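Local coordinates for protein 1d10 (Caenorhabditis elegans, PDB 1T9F) that is of unknown function but, as an SDF2-like MIR-repeat protein of beta-trefoil fold with a signal sequence, probably acts in the secretory pathway, at residues 67-72 and 124-129; 130-135 and 172-177; 5-10 and 53-58; 142-147 and 161-166. One frame throughout, in Å; residues are numbered along the deposited sequence.

Contact 1 (67-72 and 124-129)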
loop_
_atom_site.group_PDB
_atom_site.type_symbol
_atom_site.label_atom_id
_atom_site.label_comp_id
_atom_site.label_asym_id
_atom_site.label_seq_id
_atom_site.Cartn_x
_atom_site.Cartn_y
_atom_site.Cartn_z
ATOM N N ASP A 67 16.322 9.555 4.649
ATOM C CA ASP A 67 15.571 10.806 4.605
ATOM C C ASP A 67 14.187 10.611 5.205
ATOM O O ASP A 67 13.515 9.623 4.926
ATOM C CB ASP A 67 15.421 11.310 3.165
ATOM C CG ASP A 67 16.690 11.939 2.632
ATOM O OD1 ASP A 67 17.651 12.084 3.417
ATOM O OD2 ASP A 67 16.721 12.295 1.434
ATOM N N ALA A 68 13.769 11.555 6.037
ATOM C CA ALA A 68 12.458 11.484 6.650
ATOM C C ALA A 68 11.433 11.778 5.572
ATOM O O ALA A 68 11.709 12.513 4.626
ATOM C CB ALA A 68 12.346 12.509 7.771
ATOM N N ILE A 69 10.255 11.183 5.698
ATOM C CA ILE A 69 9.197 11.433 4.734
ATOM C C ILE A 69 8.235 12.397 5.405
ATOM O O ILE A 69 7.773 12.149 6.521
ATOM C CB ILE A 69 8.454 10.145 4.356
ATOM C CG1 ILE A 69 9.422 9.187 3.655
ATOM C CG2 ILE A 69 7.266 10.473 3.447
ATOM C CD1 ILE A 69 8.849 7.827 3.418
ATOM N N LYS A 70 7.949 13.504 4.731
ATOM C CA LYS A 70 7.052 14.502 5.284
ATOM C C LYS A 70 5.617 14.154 4.921
ATOM O O LYS A 70 5.369 13.597 3.852
ATOM C CB LYS A 70 7.413 15.889 4.735
ATOM C CG LYS A 70 8.834 16.369 5.079
ATOM C CD LYS A 70 9.895 15.605 4.290
ATOM C CE LYS A 70 11.307 16.054 4.648
ATOM N NZ LYS A 70 12.345 15.340 3.846
ATOM N N CYS A 71 4.674 14.473 5.808
ATOM C CA CYS A 71 3.264 14.195 5.539
ATOM C C CYS A 71 2.827 15.064 4.373
ATOM O O CYS A 71 3.233 16.220 4.264
ATOM C CB CYS A 71 2.400 14.469 6.785
ATOM S SG CYS A 71 2.982 13.515 8.225
ATOM N N GLY A 72 2.009 14.501 3.494
ATOM C CA GLY A 72 1.552 15.238 2.339
ATOM C C GLY A 72 2.388 14.904 1.115
ATOM O O GLY A 72 1.951 15.110 -0.016
ATOM N N ASP A 124 4.040 17.111 10.194
ATOM C CA ASP A 124 4.718 17.053 8.910
ATOM C C ASP A 124 6.007 16.259 8.955
ATOM O O ASP A 124 7.096 16.785 8.745
ATOM C CB ASP A 124 4.982 18.457 8.362
ATOM C CG ASP A 124 5.127 18.459 6.848
ATOM O OD1 ASP A 124 6.021 17.748 6.347
ATOM O OD2 ASP A 124 4.345 19.157 6.161
ATOM N N GLU A 125 5.856 14.972 9.240
ATOM C CA GLU A 125 6.960 14.035 9.303
ATOM C C GLU A 125 6.387 12.697 9.748
ATOM O O GLU A 125 6.079 12.491 10.924
ATOM C CB GLU A 125 8.044 14.519 10.271
ATOM C CG GLU A 125 9.443 14.340 9.701
ATOM C CD GLU A 125 10.497 15.150 10.427
ATOM O OE1 GLU A 125 11.638 15.197 9.924
ATOM O OE2 GLU A 125 10.195 15.735 11.492
ATOM N N TRP A 126 6.217 11.812 8.772
ATOM C CA TRP A 126 5.676 10.480 8.978
ATOM C C TRP A 126 6.359 9.783 10.142
ATOM O O TRP A 126 7.524 9.412 10.046
ATOM C CB TRP A 126 5.864 9.669 7.697
ATOM C CG TRP A 126 5.089 8.396 7.627
ATOM C CD1 TRP A 126 4.244 7.887 8.573
ATOM C CD2 TRP A 126 5.081 7.469 6.539
ATOM N NE1 TRP A 126 3.711 6.695 8.136
ATOM C CE2 TRP A 126 4.207 6.414 6.890
ATOM C CE3 TRP A 126 5.731 7.426 5.298
ATOM C CZ2 TRP A 126 3.967 5.328 6.043
ATOM C CZ3 TRP A 126 5.491 6.343 4.457
ATOM C CH2 TRP A 126 4.615 5.309 4.835
ATOM N N LEU A 127 5.625 9.611 11.241
ATOM C CA LEU A 127 6.153 8.952 12.433
ATOM C C LEU A 127 5.708 7.491 12.438
ATOM O O LEU A 127 4.561 7.175 12.115
ATOM C CB LEU A 127 5.639 9.648 13.698
ATOM C CG LEU A 127 5.847 11.160 13.833
ATOM C CD1 LEU A 127 5.129 11.659 15.080
ATOM C CD2 LEU A 127 7.332 11.486 13.899
ATOM N N GLU A 128 6.620 6.603 12.808
ATOM C CA GLU A 128 6.334 5.177 12.841
ATOM C C GLU A 128 5.265 4.807 13.867
ATOM O O GLU A 128 4.701 3.713 13.818
ATOM C CB GLU A 128 7.624 4.413 13.140
ATOM C CG GLU A 128 7.496 2.905 13.056
ATOM C CD GLU A 128 8.847 2.219 13.048
ATOM O OE1 GLU A 128 9.705 2.637 12.240
ATOM O OE2 GLU A 128 9.046 1.269 13.835
ATOM N N SER A 129 4.978 5.730 14.781
ATOM C CA SER A 129 4.004 5.494 15.845
ATOM C C SER A 129 2.605 6.030 15.563
ATOM O O SER A 129 1.722 5.949 16.418
ATOM C CB SER A 129 4.505 6.127 17.139
ATOM O OG SER A 129 4.535 7.539 17.005
#
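Trp126, Ile69 and Cys71 carry most of this meeting of two irregular loops. The Trp126 N-H gives a hydrogen bond to Ile69 O (2.8 Å), approaching nearly along the C=O axis, and it is the bond that ties the two backbones together; Glu125 CA offers a weaker C-H to the same oxygen. Trp126 holds CG anti to its backbone N (chi1 -166°), so the indole runs alongside Ile69 and points the same way. Ile69, with CG1 beside its own N (chi1 -64°), lies along the six-membered ring's edge: CD1 sits 3.7 Å from Trp126 CE3, near the ring plane and not over a face. Beyond this pair Cys71 SG comes to 3.4 Å from Glu125 N, a buried amide with no partner in the model, while Ala68 CB rests 3.9 Å from Glu125 CG. Lys70 bends back at chi2, and its NZ bonds Ala68 O within its own loop. The sulfur of Cys71 is tied to Cys121 by a disulfide. Trp126 also touches strands 53-57, 74-79 and 172-175, so the loops leading into strands 74-79 and 131-136 meet beside the six-stranded barrel of the MIR beta-trefoil.

Contact 2 (130-135 and 172-177)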
loop_
_atom_site.group_PDB
_atom_site.type_symbol
_atom_site.label_atom_id
_atom_site.label_comp_id
_atom_site.label_asym_id
_atom_site.label_seq_id
_atom_site.Cartn_x
_atom_site.Cartn_y
_atom_site.Cartn_z
ATOM N N GLU A 130 2.388 6.577 14.379
ATOM C CA GLU A 130 1.078 7.127 14.089
ATOM C C GLU A 130 0.328 6.347 13.028
ATOM O O GLU A 130 0.916 5.574 12.268
ATOM C CB GLU A 130 1.213 8.586 13.657
ATOM C CG GLU A 130 1.677 8.774 12.228
ATOM C CD GLU A 130 2.142 10.191 11.957
ATOM O OE1 GLU A 130 3.309 10.497 12.275
ATOM O OE2 GLU A 130 1.339 10.999 11.439
ATOM N N GLN A 131 -0.984 6.538 12.995
ATOM C CA GLN A 131 -1.792 5.876 11.998
ATOM C C GLN A 131 -1.767 6.832 10.822
ATOM O O GLN A 131 -1.458 8.014 10.986
ATOM C CB GLN A 131 -3.225 5.667 12.487
ATOM C CG GLN A 131 -3.321 4.853 13.759
ATOM C CD GLN A 131 -4.601 4.053 13.850
ATOM O OE1 GLN A 131 -5.647 4.473 13.361
ATOM N NE2 GLN A 131 -4.527 2.892 14.488
ATOM N N PHE A 132 -2.085 6.327 9.639
ATOM C CA PHE A 132 -2.068 7.156 8.455
ATOM C C PHE A 132 -2.944 6.558 7.375
ATOM O O PHE A 132 -3.409 5.425 7.492
ATOM C CB PHE A 132 -0.631 7.271 7.920
ATOM C CG PHE A 132 -0.032 5.949 7.483
ATOM C CD1 PHE A 132 0.540 5.081 8.411
ATOM C CD2 PHE A 132 -0.071 5.560 6.146
ATOM C CE1 PHE A 132 1.066 3.837 8.012
ATOM C CE2 PHE A 132 0.449 4.324 5.740
ATOM C CZ PHE A 132 1.015 3.464 6.671
ATOM N N LYS A 133 -3.184 7.339 6.332
ATOM C CA LYS A 133 -3.946 6.863 5.197
ATOM C C LYS A 133 -3.042 7.072 3.989
ATOM O O LYS A 133 -2.039 7.795 4.067
ATOM C CB LYS A 133 -5.244 7.655 5.029
ATOM C CG LYS A 133 -6.276 7.372 6.103
ATOM C CD LYS A 133 -7.487 8.267 5.961
ATOM C CE LYS A 133 -7.364 9.517 6.828
ATOM N NZ LYS A 133 -7.416 9.196 8.286
ATOM N N LEU A 134 -3.376 6.423 2.885
ATOM C CA LEU A 134 -2.614 6.566 1.658
ATOM C C LEU A 134 -3.616 6.874 0.573
ATOM O O LEU A 134 -4.490 6.062 0.272
ATOM C CB LEU A 134 -1.856 5.282 1.312
ATOM C CG LEU A 134 -0.590 4.958 2.104
ATOM C CD1 LEU A 134 -0.046 3.608 1.624
ATOM C CD2 LEU A 134 0.460 6.048 1.910
ATOM N N ARG A 135 -3.487 8.052 -0.017
ATOM C CA ARG A 135 -4.410 8.461 -1.058
ATOM C C ARG A 135 -3.744 8.425 -2.425
ATOM O O ARG A 135 -2.743 9.101 -2.650
ATOM C CB ARG A 135 -4.916 9.873 -0.753
ATOM C CG ARG A 135 -6.168 10.257 -1.501
ATOM C CD ARG A 135 -6.670 11.643 -1.060
ATOM N NE ARG A 135 -7.993 11.928 -1.605
ATOM C CZ ARG A 135 -8.692 13.031 -1.345
ATOM N NH1 ARG A 135 -8.196 13.967 -0.546
ATOM N NH2 ARG A 135 -9.892 13.190 -1.877
ATOM N N TRP A 172 -4.147 2.856 8.337
ATOM C CA TRP A 172 -3.019 1.933 8.372
ATOM C C TRP A 172 -1.998 2.356 9.418
ATOM O O TRP A 172 -1.971 3.511 9.855
ATOM C CB TRP A 172 -2.322 1.862 7.003
ATOM C CG TRP A 172 -3.228 1.406 5.892
ATOM C CD1 TRP A 172 -4.061 2.185 5.140
ATOM C CD2 TRP A 172 -3.416 0.060 5.439
ATOM N NE1 TRP A 172 -4.760 1.406 4.242
ATOM C CE2 TRP A 172 -4.383 0.096 4.409
ATOM C CE3 TRP A 172 -2.862 -1.177 5.808
ATOM C CZ2 TRP A 172 -4.812 -1.058 3.743
ATOM C CZ3 TRP A 172 -3.290 -2.327 5.142
ATOM C CH2 TRP A 172 -4.258 -2.255 4.122
ATOM N N LYS A 173 -1.149 1.407 9.783
ATOM C CA LYS A 173 -0.097 1.606 10.766
ATOM C C LYS A 173 1.153 0.892 10.257
ATOM O O LYS A 173 1.065 -0.206 9.707
ATOM C CB LYS A 173 -0.536 1.012 12.105
ATOM C CG LYS A 173 0.542 0.942 13.149
ATOM C CD LYS A 173 0.076 0.123 14.354
ATOM C CE LYS A 173 -0.287 -1.299 13.935
ATOM N NZ LYS A 173 -0.657 -2.174 15.079
ATOM N N VAL A 174 2.313 1.513 10.444
ATOM C CA VAL A 174 3.573 0.938 9.992
ATOM C C VAL A 174 4.241 0.127 11.095
ATOM O O VAL A 174 4.021 0.373 12.277
ATOM C CB VAL A 174 4.545 2.052 9.519
ATOM C CG1 VAL A 174 5.964 1.532 9.469
ATOM C CG2 VAL A 174 4.135 2.543 8.143
ATOM N N ALA A 175 5.048 -0.850 10.699
ATOM C CA ALA A 175 5.770 -1.691 11.649
ATOM C C ALA A 175 7.043 -2.194 10.977
ATOM O O ALA A 175 7.054 -2.499 9.779
ATOM C CB ALA A 175 4.899 -2.870 12.086
ATOM N N GLU A 176 8.128 -2.272 11.736
ATOM C CA GLU A 176 9.368 -2.751 11.156
ATOM C C GLU A 176 9.383 -4.266 11.087
ATOM O O GLU A 176 9.408 -4.943 12.115
ATOM C CB GLU A 176 10.579 -2.273 11.957
ATOM C CG GLU A 176 11.875 -2.890 11.465
ATOM C CD GLU A 176 12.954 -1.864 11.201
ATOM O OE1 GLU A 176 13.565 -1.376 12.176
ATOM O OE2 GLU A 176 13.180 -1.543 10.014
ATOM N N GLY A 177 9.344 -4.795 9.869
ATOM C CA GLY A 177 9.395 -6.234 9.702
ATOM C C GLY A 177 10.823 -6.632 10.011
ATOM O O GLY A 177 11.098 -7.317 11.000
#
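Backbone hydrogen bonds join Phe132 and Trp172 in both directions, making them an antiparallel hydrogen-bonded pair. The Phe132 N-H reaches Trp172 O (2.8 Å) in the plane of that carbonyl, and the Trp172 N-H reaches Phe132 O at the same length, nearly along the C=O axis. Gln131 CA adds a C-H contact to Trp172 O (3.2 Å), so this oxygen is approached twice from one strand. Strands 131-135 and 172-175 run at 112° to each other, and the ladder is short. They are adjacent strands of the six-stranded antiparallel barrel of the beta-trefoil; strand 117-120 flanks the first on its other side, and strand 12-17 the second. The apolar contacts centre on the Phe132 ring. Its CG takes the crowded position between backbone N and carbonyl carbon (chi1 63°), which swings the ring toward strand 172-175. Trp172 CB lies over one face, offset toward the rim, in a CH-pi contact 4.0 Å from the centroid. Val174 CG2 presses obliquely on CE1 of the Phe132 ring, a tight 3.3 Å, with CZ close behind. The Trp172 indole itself leads away from Phe132, sending its NE1 to a hydrogen bond with Leu143 O, while the Phe132 ring makes a T-shaped stack with Trp126.

Contact 3 (5-10 and 53-58)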
loop_
_atom_site.group_PDB
_atom_site.type_symbol
_atom_site.label_atom_id
_atom_site.label_comp_id
_atom_site.label_asym_id
_atom_site.label_seq_id
_atom_site.Cartn_x
_atom_site.Cartn_y
_atom_site.Cartn_z
ATOM N N ASP A 5 11.097 9.318 15.477
ATOM C CA ASP A 5 11.009 7.913 15.092
ATOM C C ASP A 5 10.317 7.864 13.732
ATOM O O ASP A 5 9.517 6.969 13.452
ATOM C CB ASP A 5 10.198 7.118 16.126
ATOM C CG ASP A 5 8.726 7.524 16.171
ATOM O OD1 ASP A 5 7.975 6.942 16.984
ATOM O OD2 ASP A 5 8.315 8.419 15.400
ATOM N N PHE A 6 10.636 8.839 12.887
ATOM C CA PHE A 6 10.031 8.946 11.567
ATOM C C PHE A 6 10.382 7.850 10.573
ATOM O O PHE A 6 11.416 7.197 10.674
ATOM C CB PHE A 6 10.350 10.312 10.952
ATOM C CG PHE A 6 11.793 10.707 11.062
ATOM C CD1 PHE A 6 12.785 9.966 10.432
ATOM C CD2 PHE A 6 12.160 11.828 11.797
ATOM C CE1 PHE A 6 14.130 10.339 10.532
ATOM C CE2 PHE A 6 13.497 12.208 11.903
ATOM C CZ PHE A 6 14.484 11.461 11.269
ATOM N N VAL A 7 9.487 7.662 9.610
ATOM C CA VAL A 7 9.654 6.671 8.557
ATOM C C VAL A 7 10.602 7.286 7.541
ATOM O O VAL A 7 10.446 8.450 7.171
ATOM C CB VAL A 7 8.305 6.366 7.885
ATOM C CG1 VAL A 7 8.487 5.317 6.814
ATOM C CG2 VAL A 7 7.301 5.900 8.931
ATOM N N THR A 8 11.575 6.506 7.083
ATOM C CA THR A 8 12.571 7.013 6.149
ATOM C C THR A 8 12.523 6.431 4.743
ATOM O O THR A 8 12.017 5.331 4.517
ATOM C CB THR A 8 13.985 6.805 6.717
ATOM O OG1 THR A 8 14.258 5.402 6.809
ATOM C CG2 THR A 8 14.091 7.424 8.109
ATOM N N CYS A 9 13.081 7.178 3.801
ATOM C CA CYS A 9 13.096 6.762 2.411
ATOM C C CYS A 9 13.951 5.509 2.223
ATOM O O CYS A 9 15.045 5.411 2.765
ATOM C CB CYS A 9 13.613 7.909 1.554
ATOM S SG CYS A 9 12.840 7.983 -0.084
ATOM N N TYR A 10 13.426 4.561 1.455
ATOM C CA TYR A 10 14.066 3.275 1.179
ATOM C C TYR A 10 14.037 2.315 2.361
ATOM O O TYR A 10 14.670 1.259 2.329
ATOM C CB TYR A 10 15.506 3.462 0.687
ATOM C CG TYR A 10 15.566 4.090 -0.683
ATOM C CD1 TYR A 10 14.890 3.519 -1.759
ATOM C CD2 TYR A 10 16.263 5.274 -0.895
ATOM C CE1 TYR A 10 14.904 4.118 -3.014
ATOM C CE2 TYR A 10 16.284 5.881 -2.139
ATOM C CZ TYR A 10 15.604 5.300 -3.195
ATOM O OH TYR A 10 15.629 5.909 -4.425
ATOM N N TRP A 53 7.395 -4.271 2.139
ATOM C CA TRP A 53 7.359 -3.239 1.113
ATOM C C TRP A 53 8.460 -2.219 1.345
ATOM O O TRP A 53 8.823 -1.927 2.484
ATOM C CB TRP A 53 6.015 -2.513 1.132
ATOM C CG TRP A 53 4.847 -3.399 0.938
ATOM C CD1 TRP A 53 4.254 -4.196 1.874
ATOM C CD2 TRP A 53 4.122 -3.590 -0.275
ATOM N NE1 TRP A 53 3.197 -4.876 1.313
ATOM C CE2 TRP A 53 3.095 -4.519 -0.005
ATOM C CE3 TRP A 53 4.240 -3.062 -1.572
ATOM C CZ2 TRP A 53 2.187 -4.934 -0.982
ATOM C CZ3 TRP A 53 3.338 -3.473 -2.544
ATOM C CH2 TRP A 53 2.322 -4.401 -2.241
ATOM N N GLN A 54 8.987 -1.661 0.264
ATOM C CA GLN A 54 10.034 -0.665 0.389
ATOM C C GLN A 54 9.551 0.695 -0.068
ATOM O O GLN A 54 9.004 0.848 -1.161
ATOM C CB GLN A 54 11.262 -1.071 -0.424
ATOM C CG GLN A 54 12.409 -0.080 -0.307
ATOM C CD GLN A 54 13.698 -0.647 -0.854
ATOM O OE1 GLN A 54 13.689 -1.365 -1.849
ATOM N NE2 GLN A 54 14.815 -0.319 -0.212
ATOM N N ILE A 55 9.753 1.688 0.782
ATOM C CA ILE A 55 9.345 3.045 0.468
ATOM C C ILE A 55 10.301 3.686 -0.527
ATOM O O ILE A 55 11.511 3.731 -0.297
ATOM C CB ILE A 55 9.291 3.906 1.741
ATOM C CG1 ILE A 55 8.289 3.291 2.724
ATOM C CG2 ILE A 55 8.886 5.333 1.389
ATOM C CD1 ILE A 55 8.280 3.949 4.052
ATOM N N PHE A 56 9.739 4.162 -1.639
ATOM C CA PHE A 56 10.493 4.829 -2.697
ATOM C C PHE A 56 10.012 6.270 -2.844
ATOM O O PHE A 56 8.870 6.584 -2.508
ATOM C CB PHE A 56 10.272 4.131 -4.044
ATOM C CG PHE A 56 11.293 3.076 -4.364
ATOM C CD1 PHE A 56 11.400 1.932 -3.590
ATOM C CD2 PHE A 56 12.144 3.231 -5.452
ATOM C CE1 PHE A 56 12.341 0.948 -3.894
ATOM C CE2 PHE A 56 13.095 2.250 -5.767
ATOM C CZ PHE A 56 13.188 1.109 -4.985
ATOM N N PRO A 57 10.876 7.168 -3.350
ATOM C CA PRO A 57 10.428 8.556 -3.515
ATOM C C PRO A 57 9.400 8.541 -4.641
ATOM O O PRO A 57 9.308 7.552 -5.374
ATOM C CB PRO A 57 11.713 9.291 -3.895
ATOM C CG PRO A 57 12.492 8.237 -4.640
ATOM C CD PRO A 57 12.276 7.004 -3.787
ATOM N N ALA A 58 8.619 9.610 -4.769
ATOM C CA ALA A 58 7.598 9.690 -5.812
ATOM C C ALA A 58 8.227 9.505 -7.194
ATOM O O ALA A 58 9.433 9.694 -7.355
ATOM C CB ALA A 58 6.880 11.032 -5.733
#
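Tyr10 adopts a left-handed backbone conformation (phi 73°) with CG beside its own N, and these torsions turn its N-H, its C=O and its ring to strand 53-57; from the strand the extended Gln54 side chain, CG anti to its backbone N, reaches back. The Tyr10 N-H makes a short but bent hydrogen bond to Ile55 O (2.7 Å), arriving above the carbonyl plane. One residue earlier on the strand, Gln54 NE2 meets Tyr10 O (3.0 Å) in an almost straight bond that lies in the plane of the Gln54 amide. The Tyr10 ring then runs along the strand in a T-shaped stack: its CE1 stands 3.7 Å above the middle of the Phe56 ring, with planes at 80°. Farther out, Tyr10 OH lies 3.6 Å from Pro57 CD. Cys9 SG, tied by a disulfide to Cys63, comes 3.9 Å from the same Pro57 CD. An alanine at Tyr10 would remove the ring that stacks on Phe56 and covers Pro57, and would probably leave the loop less firmly packed on the strand. The contact packs the N-terminal loop against a strand of the beta-trefoil barrel. Its polar grip uses main-chain atoms of the loop, so the N and O of Tyr10 hold the path of the backbone while its ring adds apolar packing beside them.

Contact 4 (142-147 and 161-166)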
loop_
_atom_site.group_PDB
_atom_site.type_symbol
_atom_site.label_atom_id
_atom_site.label_comp_id
_atom_site.label_asym_id
_atom_site.label_seq_id
_atom_site.Cartn_x
_atom_site.Cartn_y
_atom_site.Cartn_z
ATOM N N TYR A 142 -8.578 6.189 -1.720
ATOM C CA TYR A 142 -7.853 5.815 -0.523
ATOM C C TYR A 142 -7.591 4.312 -0.526
ATOM O O TYR A 142 -8.449 3.521 -0.929
ATOM C CB TYR A 142 -8.670 6.182 0.709
ATOM C CG TYR A 142 -8.847 7.669 0.911
ATOM C CD1 TYR A 142 -7.863 8.427 1.539
ATOM C CD2 TYR A 142 -10.003 8.322 0.472
ATOM C CE1 TYR A 142 -8.022 9.798 1.733
ATOM C CE2 TYR A 142 -10.172 9.698 0.659
ATOM C CZ TYR A 142 -9.176 10.427 1.290
ATOM O OH TYR A 142 -9.324 11.790 1.474
ATOM N N LEU A 143 -6.399 3.920 -0.096
ATOM C CA LEU A 143 -6.062 2.500 -0.028
ATOM C C LEU A 143 -6.915 1.988 1.128
ATOM O O LEU A 143 -6.800 2.496 2.242
ATOM C CB LEU A 143 -4.573 2.328 0.297
ATOM C CG LEU A 143 -4.064 0.893 0.451
ATOM C CD1 LEU A 143 -4.112 0.191 -0.894
ATOM C CD2 LEU A 143 -2.641 0.923 0.991
ATOM N N SER A 144 -7.773 1.004 0.874
ATOM C CA SER A 144 -8.646 0.503 1.935
ATOM C C SER A 144 -9.006 -0.964 1.806
ATOM O O SER A 144 -8.998 -1.523 0.710
ATOM C CB SER A 144 -9.965 1.290 1.954
ATOM O OG SER A 144 -9.761 2.691 1.912
ATOM N N LEU A 145 -9.315 -1.584 2.939
ATOM C CA LEU A 145 -9.762 -2.967 2.926
ATOM C C LEU A 145 -11.255 -2.822 2.626
ATOM O O LEU A 145 -11.954 -2.040 3.282
ATOM C CB LEU A 145 -9.560 -3.626 4.294
ATOM C CG LEU A 145 -8.110 -3.821 4.750
ATOM C CD1 LEU A 145 -8.079 -4.664 6.021
ATOM C CD2 LEU A 145 -7.320 -4.507 3.645
ATOM N N SER A 146 -11.731 -3.538 1.616
ATOM C CA SER A 146 -13.138 -3.476 1.227
ATOM C C SER A 146 -14.019 -4.149 2.265
ATOM O O SER A 146 -15.211 -3.867 2.353
ATOM C CB SER A 146 -13.345 -4.178 -0.113
ATOM O OG SER A 146 -13.176 -5.573 0.042
ATOM N N GLY A 147 -13.423 -5.044 3.047
ATOM C CA GLY A 147 -14.175 -5.760 4.061
ATOM C C GLY A 147 -14.509 -7.148 3.550
ATOM O O GLY A 147 -15.052 -7.984 4.270
ATOM N N VAL A 161 -8.683 -2.417 -1.869
ATOM C CA VAL A 161 -9.208 -1.633 -2.980
ATOM C C VAL A 161 -9.038 -0.133 -2.778
ATOM O O VAL A 161 -8.506 0.321 -1.765
ATOM C CB VAL A 161 -10.716 -1.888 -3.191
ATOM C CG1 VAL A 161 -10.989 -3.377 -3.352
ATOM C CG2 VAL A 161 -11.500 -1.319 -2.022
ATOM N N GLY A 162 -9.520 0.624 -3.761
ATOM C CA GLY A 162 -9.442 2.070 -3.706
ATOM C C GLY A 162 -10.845 2.612 -3.511
ATOM O O GLY A 162 -11.719 2.399 -4.347
ATOM N N THR A 163 -11.067 3.296 -2.398
ATOM C CA THR A 163 -12.380 3.847 -2.116
ATOM C C THR A 163 -12.408 5.351 -2.353
ATOM O O THR A 163 -11.437 6.050 -2.062
ATOM C CB THR A 163 -12.788 3.557 -0.663
ATOM O OG1 THR A 163 -11.812 4.107 0.228
ATOM C CG2 THR A 163 -12.881 2.051 -0.434
ATOM N N ASP A 164 -13.516 5.849 -2.896
ATOM C CA ASP A 164 -13.647 7.280 -3.142
ATOM C C ASP A 164 -13.600 8.029 -1.817
ATOM O O ASP A 164 -13.059 9.124 -1.737
ATOM C CB ASP A 164 -14.958 7.601 -3.868
ATOM C CG ASP A 164 -14.964 7.114 -5.306
ATOM O OD1 ASP A 164 -13.979 7.373 -6.034
ATOM O OD2 ASP A 164 -15.960 6.476 -5.713
ATOM N N SER A 165 -14.145 7.431 -0.769
ATOM C CA SER A 165 -14.145 8.087 0.531
ATOM C C SER A 165 -13.414 7.275 1.595
ATOM O O SER A 165 -13.145 6.089 1.416
ATOM C CB SER A 165 -15.585 8.355 0.983
ATOM O OG SER A 165 -16.261 9.186 0.053
ATOM N N ILE A 166 -13.093 7.934 2.703
ATOM C CA ILE A 166 -12.405 7.291 3.805
ATOM C C ILE A 166 -13.379 6.363 4.520
ATOM O O ILE A 166 -14.494 6.759 4.851
ATOM C CB ILE A 166 -11.874 8.341 4.798
ATOM C CG1 ILE A 166 -10.827 9.219 4.102
ATOM C CG2 ILE A 166 -11.269 7.658 6.010
ATOM C CD1 ILE A 166 -10.261 10.327 4.970
#
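The Tyr142 ring carries Ile166 on one face: CG1 stands 3.4 Å above the plane over the ring centre, a close CH-pi contact, and CD1 continues toward the hydroxyl end. Near the ring plane, at its edge, lie the carbonyl oxygens of Thr163 and Asp164, the latter 3.8 Å from Tyr142 CE2. Tyr142 lies on the sheet face of Ser144, Val161 and Thr163, and its CG, beside the backbone N (chi1 -67°), lays the ring by residues 163-166. A serine at Tyr142 would take away the ring under Ile166 and would probably loosen the chain after strand 158-163. Four backbone hydrogen bonds join the strands, two between Tyr142 and Thr163 and two between Ser144 and Val161; the Val161 N-H to Ser144 O bond is 2.7 Å and almost straight. Between these pairs Gly162 CA sends a C-H to Tyr142 O. These antiparallel strands, 116° apart, belong to the hairpins that cap the barrel of a beta-trefoil. On the Tyr142 side of the ladder the hydroxyls of Ser144 and Thr163 meet, OG to OG1 at 3.0 Å. Thr163 OG1, in the crowded position between N and carbonyl carbon, gives its proton to Ser165 O (2.7 Å) and so helps curl the chain after the strand, while Ser144 OG is also hydrogen-bonded to Ser170.

From the N terminus, contact 3 closes first, folding the leading loop 5-10 onto strand 53-57. Contact 1 follows in series, joining the loop ahead of strand 74-79 to the one ahead of strand 131-136. Contact 2 opens next and closes the barrel pair 131-136 and 172-175; contact 4 is enclosed by it, in the cap hairpin, and no two contacts cross. Contacts 1 and 3 share backbone links, Val7 with Trp126 and Cys9 with Asp67, so loop 5-10 is bonded to both loops of contact 1. Contact 1 reaches contact 2 where Trp126 meets Val174. Leu143 ties contact 2 to contact 4, whose centre lies about 22 Å from those of contacts 1 and 3.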